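Local coordinates for conserved hypothetical protein (Pseudomonas aeruginosa, PDB 1YLL), which is of unknown function but, as a HutD-family member of the cupin clan, is built from beta-barrels and may be linked to histidine utilisation, at residues A23-E28 against I46-E51; I153-Q158 against Q178-T183; R128-L133 against H185-V190. All blocks are in the same frame, centred on the assembly; numbering follows the deposited sequence.

Interaction 1: A23-E28 against I46-E51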
loop_
_atom_site.group_PDB
_atom_site.type_symbol
_atom_site.label_atom_id
_atom_site.label_comp_id
_atom_site.label_asym_id
_atom_site.label_seq_id
_atom_site.Cartn_x
_atom_site.Cartn_y
_atom_site.Cartn_z
ATOM N N ALA D 23 6.246 34.383 -26.464
ATOM C CA ALA D 23 7.511 33.808 -26.073
ATOM C C ALA D 23 7.310 32.524 -25.281
ATOM O O ALA D 23 8.285 31.869 -24.906
ATOM C CB ALA D 23 8.320 34.833 -25.242
ATOM N N GLY D 24 6.050 32.159 -25.032
ATOM C CA GLY D 24 5.795 30.940 -24.269
ATOM C C GLY D 24 4.336 30.653 -23.940
ATOM O O GLY D 24 3.418 31.246 -24.500
ATOM N N SER D 25 4.113 29.727 -23.017
ATOM C CA SER D 25 2.746 29.401 -22.644
ATOM C C SER D 25 2.767 28.831 -21.242
ATOM O O SER D 25 3.805 28.406 -20.753
ATOM C CB SER D 25 2.157 28.373 -23.611
ATOM O OG SER D 25 2.936 27.196 -23.628
ATOM N N THR D 26 1.612 28.828 -20.599
ATOM C CA THR D 26 1.554 28.297 -19.271
ATOM C C THR D 26 0.445 27.292 -19.123
ATOM O O THR D 26 -0.657 27.507 -19.626
ATOM C CB THR D 26 1.335 29.404 -18.248
ATOM O OG1 THR D 26 2.472 30.276 -18.278
ATOM C CG2 THR D 26 1.222 28.806 -16.835
ATOM N N GLU D 27 0.757 26.196 -18.435
ATOM C CA GLU D 27 -0.239 25.162 -18.141
ATOM C C GLU D 27 -0.482 25.165 -16.618
ATOM O O GLU D 27 0.381 24.732 -15.857
ATOM C CB GLU D 27 0.257 23.773 -18.574
ATOM C CG GLU D 27 0.363 23.591 -20.089
ATOM C CD GLU D 27 0.723 22.165 -20.499
ATOM O OE1 GLU D 27 1.198 21.382 -19.646
ATOM O OE2 GLU D 27 0.549 21.832 -21.687
ATOM N N GLU D 28 -1.633 25.658 -16.177
ATOM C CA GLU D 28 -1.930 25.692 -14.743
ATOM C C GLU D 28 -2.318 24.334 -14.255
ATOM O O GLU D 28 -3.250 23.702 -14.770
ATOM C CB GLU D 28 -3.049 26.699 -14.425
ATOM C CG GLU D 28 -3.406 26.740 -12.915
ATOM C CD GLU D 28 -4.284 27.936 -12.532
ATOM O OE1 GLU D 28 -5.214 27.753 -11.725
ATOM O OE2 GLU D 28 -4.034 29.054 -13.008
ATOM N N ILE D 46 3.189 24.693 -15.066
ATOM C CA ILE D 46 4.328 24.329 -15.900
ATOM C C ILE D 46 4.307 25.366 -17.014
ATOM O O ILE D 46 3.251 25.655 -17.565
ATOM C CB ILE D 46 4.155 22.979 -16.575
ATOM C CG1 ILE D 46 4.203 21.858 -15.560
ATOM C CG2 ILE D 46 5.262 22.785 -17.625
ATOM C CD1 ILE D 46 3.591 20.610 -16.200
ATOM N N ALA D 47 5.443 25.949 -17.348
ATOM C CA ALA D 47 5.432 26.922 -18.434
ATOM C C ALA D 47 6.425 26.493 -19.494
ATOM O O ALA D 47 7.371 25.750 -19.212
ATOM C CB ALA D 47 5.769 28.320 -17.922
ATOM N N ASP D 48 6.142 26.895 -20.730
ATOM C CA ASP D 48 7.038 26.638 -21.844
ATOM C C ASP D 48 7.615 27.998 -22.120
ATOM O O ASP D 48 6.884 28.985 -22.188
ATOM C CB ASP D 48 6.283 26.135 -23.067
ATOM C CG ASP D 48 5.919 24.680 -22.952
ATOM O OD1 ASP D 48 5.853 24.196 -21.807
ATOM O OD2 ASP D 48 5.690 24.023 -23.991
ATOM N N VAL D 49 8.932 28.078 -22.233
ATOM C CA VAL D 49 9.545 29.357 -22.506
ATOM C C VAL D 49 10.297 29.088 -23.789
ATOM O O VAL D 49 11.270 28.342 -23.786
ATOM C CB VAL D 49 10.521 29.752 -21.399
ATOM C CG1 VAL D 49 11.040 31.151 -21.652
ATOM C CG2 VAL D 49 9.828 29.667 -20.045
ATOM N N GLY D 50 9.815 29.689 -24.871
ATOM C CA GLY D 50 10.404 29.462 -26.182
ATOM C C GLY D 50 11.431 30.471 -26.618
ATOM O O GLY D 50 12.208 30.194 -27.537
ATOM N N GLU D 51 11.429 31.623 -25.967
ATOM C CA GLU D 51 12.371 32.694 -26.263
ATOM C C GLU D 51 12.785 33.444 -25.007
ATOM O O GLU D 51 12.015 33.531 -24.052
ATOM C CB GLU D 51 11.728 33.703 -27.189
ATOM C CG GLU D 51 11.444 33.219 -28.575
ATOM C CD GLU D 51 10.912 34.338 -29.428
ATOM O OE1 GLU D 51 9.791 34.817 -29.136
ATOM O OE2 GLU D 51 11.619 34.751 -30.374
HETATM O O HOH W 1 2.692 23.682 -23.631
#
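Backbone hydrogen bonds carry most of this contact. Glu27 and Ile46 form a hydrogen-bonded antiparallel pair: Glu27 N reaches Ile46 O at 2.7 Å, almost straight at 173°, and Ile46 N returns to Glu27 O at 2.9 Å. Ser25 and Asp48 repeat the pattern, with Asp48 N to Ser25 O at 2.8 Å and Ser25 N to Asp48 O at 3.0 Å. Ala23 O accepts Gly50 N at 2.7 Å and, more weakly, Glu51 N, so one carbonyl takes two N-H groups just past the strand pairing. Segment axes 171° apart confirm the antiparallel run of a beta hairpin, strands 24-31 and 42-49, in the six-stranded sheet of one beta-barrel; strand 17-18 flanks one side and strand 108-115 the other.

Close van der Waals packing fills the non-hydrogen-bonded positions. Gly24 CA sits 3.1 Å from Asp48 O, an approach that leaves no room for a CB on that face. Thr26 OG1 lies alongside Ala47 CB and takes its hydrogen bond from Trp19 NE1.

Ser25, Glu27, Ile46 and Asp48 share the other face. Ser25 OG, between the backbone N and carbonyl carbon (chi1 58°), meets Asp48 CB at 3.6 Å. Glu27 OE2 and Asp48 OD1 stand 5.8 Å apart, like charges expected to disfavour each other; the salt bridge of Arg109 to Asp48 OD1 probably offsets this.

Interaction 2: I153-Q158 against Q178-T183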
loop_
_atom_site.group_PDB
_atom_site.type_symbol
_atom_site.label_atom_id
_atom_site.label_comp_id
_atom_site.label_asym_id
_atom_site.label_seq_id
_atom_site.Cartn_x
_atom_site.Cartn_y
_atom_site.Cartn_z
ATOM N N ILE D 153 2.076 6.353 -4.839
ATOM C CA ILE D 153 1.961 7.062 -3.571
ATOM C C ILE D 153 1.036 6.389 -2.578
ATOM O O ILE D 153 -0.055 5.942 -2.931
ATOM C CB ILE D 153 1.359 8.476 -3.753
ATOM C CG1 ILE D 153 2.064 9.236 -4.864
ATOM C CG2 ILE D 153 1.478 9.253 -2.450
ATOM C CD1 ILE D 153 1.392 10.580 -5.193
ATOM N N SER D 154 1.473 6.306 -1.329
ATOM C CA SER D 154 0.592 5.751 -0.325
ATOM C C SER D 154 0.562 6.765 0.813
ATOM O O SER D 154 1.537 7.487 1.025
ATOM C CB SER D 154 1.094 4.391 0.147
ATOM O OG SER D 154 2.250 4.537 0.928
ATOM N N LEU D 155 -0.578 6.843 1.495
ATOM C CA LEU D 155 -0.786 7.751 2.619
ATOM C C LEU D 155 -1.319 6.906 3.778
ATOM O O LEU D 155 -2.335 6.211 3.628
ATOM C CB LEU D 155 -1.795 8.837 2.248
ATOM C CG LEU D 155 -2.371 9.764 3.338
ATOM C CD1 LEU D 155 -1.255 10.483 4.093
ATOM C CD2 LEU D 155 -3.276 10.792 2.683
ATOM N N GLN D 156 -0.648 6.984 4.923
ATOM C CA GLN D 156 -1.011 6.191 6.109
ATOM C C GLN D 156 -1.023 4.690 5.770
ATOM O O GLN D 156 -1.844 3.925 6.295
ATOM C CB GLN D 156 -2.368 6.630 6.679
ATOM C CG GLN D 156 -2.581 8.153 6.809
ATOM C CD GLN D 156 -1.680 8.842 7.829
ATOM O OE1 GLN D 156 -0.453 8.730 7.780
ATOM N NE2 GLN D 156 -2.291 9.579 8.753
ATOM N N GLY D 157 -0.110 4.281 4.893
ATOM C CA GLY D 157 0.028 2.885 4.497
ATOM C C GLY D 157 -0.901 2.379 3.405
ATOM O O GLY D 157 -0.803 1.225 2.980
ATOM N N GLN D 158 -1.781 3.250 2.937
ATOM C CA GLN D 158 -2.761 2.898 1.920
ATOM C C GLN D 158 -2.422 3.451 0.531
ATOM O O GLN D 158 -2.206 4.656 0.365
ATOM C CB GLN D 158 -4.117 3.426 2.366
ATOM C CG GLN D 158 -5.277 3.102 1.450
ATOM C CD GLN D 158 -6.529 3.877 1.827
ATOM O OE1 GLN D 158 -6.922 3.919 2.997
ATOM N NE2 GLN D 158 -7.163 4.493 0.838
ATOM N N GLN D 178 0.796 13.272 8.891
ATOM C CA GLN D 178 0.601 12.347 7.791
ATOM C C GLN D 178 1.854 11.567 7.466
ATOM O O GLN D 178 2.970 12.112 7.504
ATOM C CB GLN D 178 0.184 13.108 6.520
ATOM C CG GLN D 178 -0.950 14.139 6.709
ATOM C CD GLN D 178 -2.274 13.491 7.145
ATOM O OE1 GLN D 178 -3.037 14.074 7.930
ATOM N NE2 GLN D 178 -2.543 12.304 6.642
ATOM N N HIS D 179 1.684 10.301 7.113
ATOM C CA HIS D 179 2.814 9.479 6.726
ATOM C C HIS D 179 2.707 9.210 5.232
ATOM O O HIS D 179 1.818 8.495 4.765
ATOM C CB HIS D 179 2.857 8.149 7.502
ATOM C CG HIS D 179 4.086 7.353 7.222
ATOM N ND1 HIS D 179 4.212 6.024 7.571
ATOM C CD2 HIS D 179 5.243 7.691 6.599
ATOM C CE1 HIS D 179 5.391 5.576 7.169
ATOM N NE2 HIS D 179 6.036 6.570 6.577
ATOM N N TRP D 180 3.599 9.830 4.468
ATOM C CA TRP D 180 3.627 9.698 3.018
ATOM C C TRP D 180 4.748 8.786 2.544
ATOM O O TRP D 180 5.895 8.949 2.964
ATOM C CB TRP D 180 3.864 11.073 2.355
ATOM C CG TRP D 180 2.786 12.062 2.566
ATOM C CD1 TRP D 180 2.752 13.078 3.485
ATOM C CD2 TRP D 180 1.589 12.167 1.803
ATOM N NE1 TRP D 180 1.607 13.810 3.327
ATOM C CE2 TRP D 180 0.871 13.272 2.303
ATOM C CE3 TRP D 180 1.055 11.425 0.737
ATOM C CZ2 TRP D 180 -0.363 13.666 1.771
ATOM C CZ3 TRP D 180 -0.191 11.823 0.197
ATOM C CH2 TRP D 180 -0.871 12.927 0.719
ATOM N N ARG D 181 4.436 7.862 1.634
ATOM C CA ARG D 181 5.446 6.965 1.098
ATOM C C ARG D 181 5.355 6.907 -0.421
ATOM O O ARG D 181 4.272 6.766 -0.969
ATOM C CB ARG D 181 5.299 5.552 1.677
ATOM C CG ARG D 181 6.399 4.608 1.144
ATOM C CD ARG D 181 6.231 3.173 1.641
ATOM N NE ARG D 181 6.218 3.094 3.091
ATOM C CZ ARG D 181 7.262 3.367 3.870
ATOM N NH1 ARG D 181 8.423 3.734 3.336
ATOM N NH2 ARG D 181 7.140 3.284 5.190
ATOM N N LEU D 182 6.483 7.051 -1.107
ATOM C CA LEU D 182 6.485 6.990 -2.556
ATOM C C LEU D 182 7.341 5.808 -2.958
ATOM O O LEU D 182 8.364 5.520 -2.330
ATOM C CB LEU D 182 7.112 8.243 -3.157
ATOM C CG LEU D 182 6.518 9.562 -2.666
ATOM C CD1 LEU D 182 7.309 10.688 -3.316
ATOM C CD2 LEU D 182 5.082 9.674 -3.001
ATOM N N THR D 183 6.933 5.148 -4.029
ATOM C CA THR D 183 7.691 4.018 -4.522
ATOM C C THR D 183 7.808 4.107 -6.044
ATOM O O THR D 183 6.935 4.664 -6.711
ATOM C CB THR D 183 7.014 2.715 -4.111
ATOM O OG1 THR D 183 7.760 1.618 -4.639
ATOM C CG2 THR D 183 5.613 2.672 -4.631
HETATM O O HOH W 2 1.991 5.689 3.709
#
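A type I' turn from Leu155 to Gln158, held by mutual backbone hydrogen bonds between those two residues, closes a two-residue beta hairpin between strands 151-155 and 158-163; strand 151-155 also pairs with strand 178-184. Ser154 and Arg181 make the hydrogen-bonded antiparallel pair: Ser154 N meets Arg181 O at 2.9 Å, nearly along the C=O axis, and Arg181 N meets Ser154 O at 3.0 Å. The pairing runs on into the turn, where Gln156 N donates to His179 O at 2.9 Å.

Gln156 then grips His179 a second time. Its chain, bent at chi2, folds OE1 back onto His179 N at 2.7 Å, and the donor approaches about 40° out of the amide plane, so the bond is short but not on a lone pair. Water 2 bridges the turn to the partner strand: it accepts from Gly157 N at 2.8 Å, donates to His179 O, the oxygen that also receives Gln156 N, and hydrogen-bonds to Ser154 OG.

Hydrophobic packing fills the face of Ile153, Leu155, Trp180 and Leu182. Leu155, its CG anti to the backbone N, lays CD1 over the six-membered ring of Trp180, 3.9 Å from the centroid and 7° off the normal, a well-centred CH-pi contact. CD2 reaches Trp180 CH2. Ile153 comes to the ring's edge, CG2 to Trp180 CE3 at 3.9 Å, while its CG1 touches Leu182 CD2 at 3.6 Å.

Strand 132-137 flanks the far side of 178-184, stacking Trp135 on Trp180 and His136 on His179, itself hydrogen-bonded through NE2 to Asp134. Leu169 of strand 168-171 packs on Ile153 and Trp180, and Gln158 of a second subunit on Ser154.

Interaction 3: R128-L133 against H185-V190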
loop_
_atom_site.group_PDB
_atom_site.type_symbol
_atom_site.label_atom_id
_atom_site.label_comp_id
_atom_site.label_asym_id
_atom_site.label_seq_id
_atom_site.Cartn_x
_atom_site.Cartn_y
_atom_site.Cartn_z
ATOM N N ARG D 128 14.498 12.382 -5.449
ATOM C CA ARG D 128 14.642 11.326 -6.457
ATOM C C ARG D 128 14.196 10.058 -5.752
ATOM O O ARG D 128 14.829 9.637 -4.772
ATOM C CB ARG D 128 16.088 11.158 -6.913
ATOM C CG ARG D 128 16.221 10.230 -8.133
ATOM C CD ARG D 128 17.663 10.185 -8.645
ATOM N NE ARG D 128 17.774 9.542 -9.957
ATOM C CZ ARG D 128 18.339 8.356 -10.171
ATOM N NH1 ARG D 128 18.398 7.864 -11.402
ATOM N NH2 ARG D 128 18.834 7.660 -9.155
ATOM N N VAL D 129 13.104 9.478 -6.231
ATOM C CA VAL D 129 12.560 8.262 -5.641
ATOM C C VAL D 129 13.291 7.056 -6.247
ATOM O O VAL D 129 13.121 6.740 -7.415
ATOM C CB VAL D 129 11.043 8.137 -5.902
ATOM C CG1 VAL D 129 10.517 6.879 -5.216
ATOM C CG2 VAL D 129 10.302 9.353 -5.347
ATOM N N GLU D 130 14.119 6.421 -5.427
ATOM C CA GLU D 130 14.900 5.260 -5.846
ATOM C C GLU D 130 14.403 4.076 -5.040
ATOM O O GLU D 130 14.893 3.795 -3.953
ATOM C CB GLU D 130 16.378 5.512 -5.565
ATOM C CG GLU D 130 16.994 6.562 -6.471
ATOM C CD GLU D 130 18.425 6.876 -6.096
ATOM O OE1 GLU D 130 19.117 5.958 -5.594
ATOM O OE2 GLU D 130 18.862 8.028 -6.313
ATOM N N GLY D 131 13.405 3.404 -5.588
ATOM C CA GLY D 131 12.832 2.272 -4.914
ATOM C C GLY D 131 11.752 2.753 -3.979
ATOM O O GLY D 131 10.573 2.555 -4.237
ATOM N N GLU D 132 12.146 3.419 -2.901
ATOM C CA GLU D 132 11.157 3.878 -1.921
ATOM C C GLU D 132 11.690 5.035 -1.087
ATOM O O GLU D 132 12.901 5.164 -0.893
ATOM C CB GLU D 132 10.823 2.698 -1.008
ATOM C CG GLU D 132 9.786 2.882 0.086
ATOM C CD GLU D 132 9.570 1.570 0.874
ATOM O OE1 GLU D 132 10.532 1.104 1.532
ATOM O OE2 GLU D 132 8.453 0.996 0.825
ATOM N N LEU D 133 10.781 5.893 -0.625
ATOM C CA LEU D 133 11.157 6.980 0.271
ATOM C C LEU D 133 9.890 7.378 1.009
ATOM O O LEU D 133 8.801 7.162 0.492
ATOM C CB LEU D 133 11.759 8.173 -0.496
ATOM C CG LEU D 133 10.974 9.179 -1.335
ATOM C CD1 LEU D 133 10.048 10.032 -0.467
ATOM C CD2 LEU D 133 11.994 10.111 -2.063
ATOM N N HIS D 185 9.796 1.908 -9.629
ATOM C CA HIS D 185 10.633 0.813 -10.142
ATOM C C HIS D 185 11.925 1.359 -10.742
ATOM O O HIS D 185 13.025 0.876 -10.436
ATOM C CB HIS D 185 9.866 0.017 -11.196
ATOM C CG HIS D 185 8.815 -0.886 -10.626
ATOM N ND1 HIS D 185 7.980 -0.501 -9.598
ATOM C CD2 HIS D 185 8.455 -2.149 -10.950
ATOM C CE1 HIS D 185 7.150 -1.491 -9.314
ATOM N NE2 HIS D 185 7.417 -2.502 -10.121
ATOM N N GLU D 186 11.778 2.349 -11.616
ATOM C CA GLU D 186 12.900 3.018 -12.257
ATOM C C GLU D 186 12.931 4.337 -11.478
ATOM O O GLU D 186 11.867 4.878 -11.165
ATOM C CB GLU D 186 12.582 3.244 -13.746
ATOM C CG GLU D 186 13.550 4.136 -14.555
ATOM C CD GLU D 186 14.900 3.490 -14.895
ATOM O OE1 GLU D 186 14.931 2.300 -15.278
ATOM O OE2 GLU D 186 15.937 4.190 -14.808
ATOM N N PRO D 187 14.131 4.838 -11.111
ATOM C CA PRO D 187 14.252 6.096 -10.362
ATOM C C PRO D 187 13.486 7.233 -11.002
ATOM O O PRO D 187 13.536 7.435 -12.223
ATOM C CB PRO D 187 15.747 6.335 -10.341
ATOM C CG PRO D 187 16.260 4.919 -10.161
ATOM C CD PRO D 187 15.430 4.146 -11.170
ATOM N N ALA D 188 12.778 7.994 -10.181
ATOM C CA ALA D 188 11.978 9.068 -10.728
ATOM C C ALA D 188 12.043 10.251 -9.801
ATOM O O ALA D 188 11.963 10.116 -8.575
ATOM C CB ALA D 188 10.542 8.621 -10.906
ATOM N N TRP D 189 12.217 11.414 -10.418
ATOM C CA TRP D 189 12.281 12.664 -9.698
ATOM C C TRP D 189 10.882 13.193 -9.502
ATOM O O TRP D 189 10.067 13.155 -10.424
ATOM C CB TRP D 189 13.083 13.682 -10.512
ATOM C CG TRP D 189 14.567 13.573 -10.368
ATOM C CD1 TRP D 189 15.456 12.993 -11.261
ATOM C CD2 TRP D 189 15.351 14.052 -9.279
ATOM N NE1 TRP D 189 16.736 13.094 -10.783
ATOM C CE2 TRP D 189 16.705 13.737 -9.569
ATOM C CE3 TRP D 189 15.047 14.718 -8.074
ATOM C CZ2 TRP D 189 17.750 14.067 -8.702
ATOM C CZ3 TRP D 189 16.075 15.038 -7.214
ATOM C CH2 TRP D 189 17.424 14.716 -7.527
ATOM N N VAL D 190 10.620 13.679 -8.292
ATOM C CA VAL D 190 9.332 14.291 -7.941
ATOM C C VAL D 190 9.614 15.592 -7.214
ATOM O O VAL D 190 10.708 15.788 -6.708
ATOM C CB VAL D 190 8.469 13.376 -6.990
ATOM C CG1 VAL D 190 8.165 12.031 -7.675
ATOM C CG2 VAL D 190 9.191 13.108 -5.723
HETATM O O HOH W 3 15.666 9.554 -12.444
#
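Arg128 leaves the strand with CG anti to the backbone N (chi1 -170°) and stays extended as far as NE, so that its aliphatic part runs over Trp189 and its guanidinium reaches Pro187. CB stands over the face of Trp189, 3.6 Å from the centroid of the six-membered ring and 3° off its normal, a nearly ideal CH-pi contact. CG drifts across the ring toward CE2, and CD reaches the pyrrole side, 3.7 Å from Trp189 NE1. NE donates to water 3 at 3.3 Å; that water also donates, weakly, to Pro187 O. The guanidinium is laid over the proline: Pro187 CB lies above its centre, 3.3 Å from CZ, and NH1 comes tighter still, 3.2 Å from the same CB. NH2 ends in a salt bridge to Glu130 OE2 at 2.9 Å. Its geometry is good on the arginine side, with OE2 in the guanidinium plane, and poor on the carboxylate side, where NH2 lies about 70° out of plane.

The backbones pair through Val129 and Ala188. Val129 N reaches Ala188 O at 2.7 Å, and Ala188 N returns to Val129 O. On that face Val129 CG2 touches Val190 CG2.

Arg88 makes a cation-pi contact with Trp189. Strand 120-129 is the outer strand of a five-stranded sheet beside 187-197. The chain turns a corner twice here, at 130-131 going on into strand 132-137 and at 185-186 on leaving strand 178-184; those two strands pair in a neighbouring sheet, whose Leu182 packs against Val129 and Val190.

From the N terminus, interaction 1 is met first: it closes the hairpin between strands 24-31 and 42-49 before the others begin. Segment 128-133 then opens interaction 3, which closes only at 185-190. Interaction 2, joining 153-158 with 178-183, opens and closes within that span, so these two nest and do not cross. They touch through probable hydrogen bonds: Leu133 O with Leu182 N, within the sheet of strands 132-137 and 178-184, and Gly131 O with Thr183 OG1, tying the corner of interaction 3 to it. The corners at 130-131 and 185-186 link that sheet to the five-stranded one. Interaction 1 lies apart, its centre about 32 Å from that of interaction 2, on the opposite side of the chain's centre.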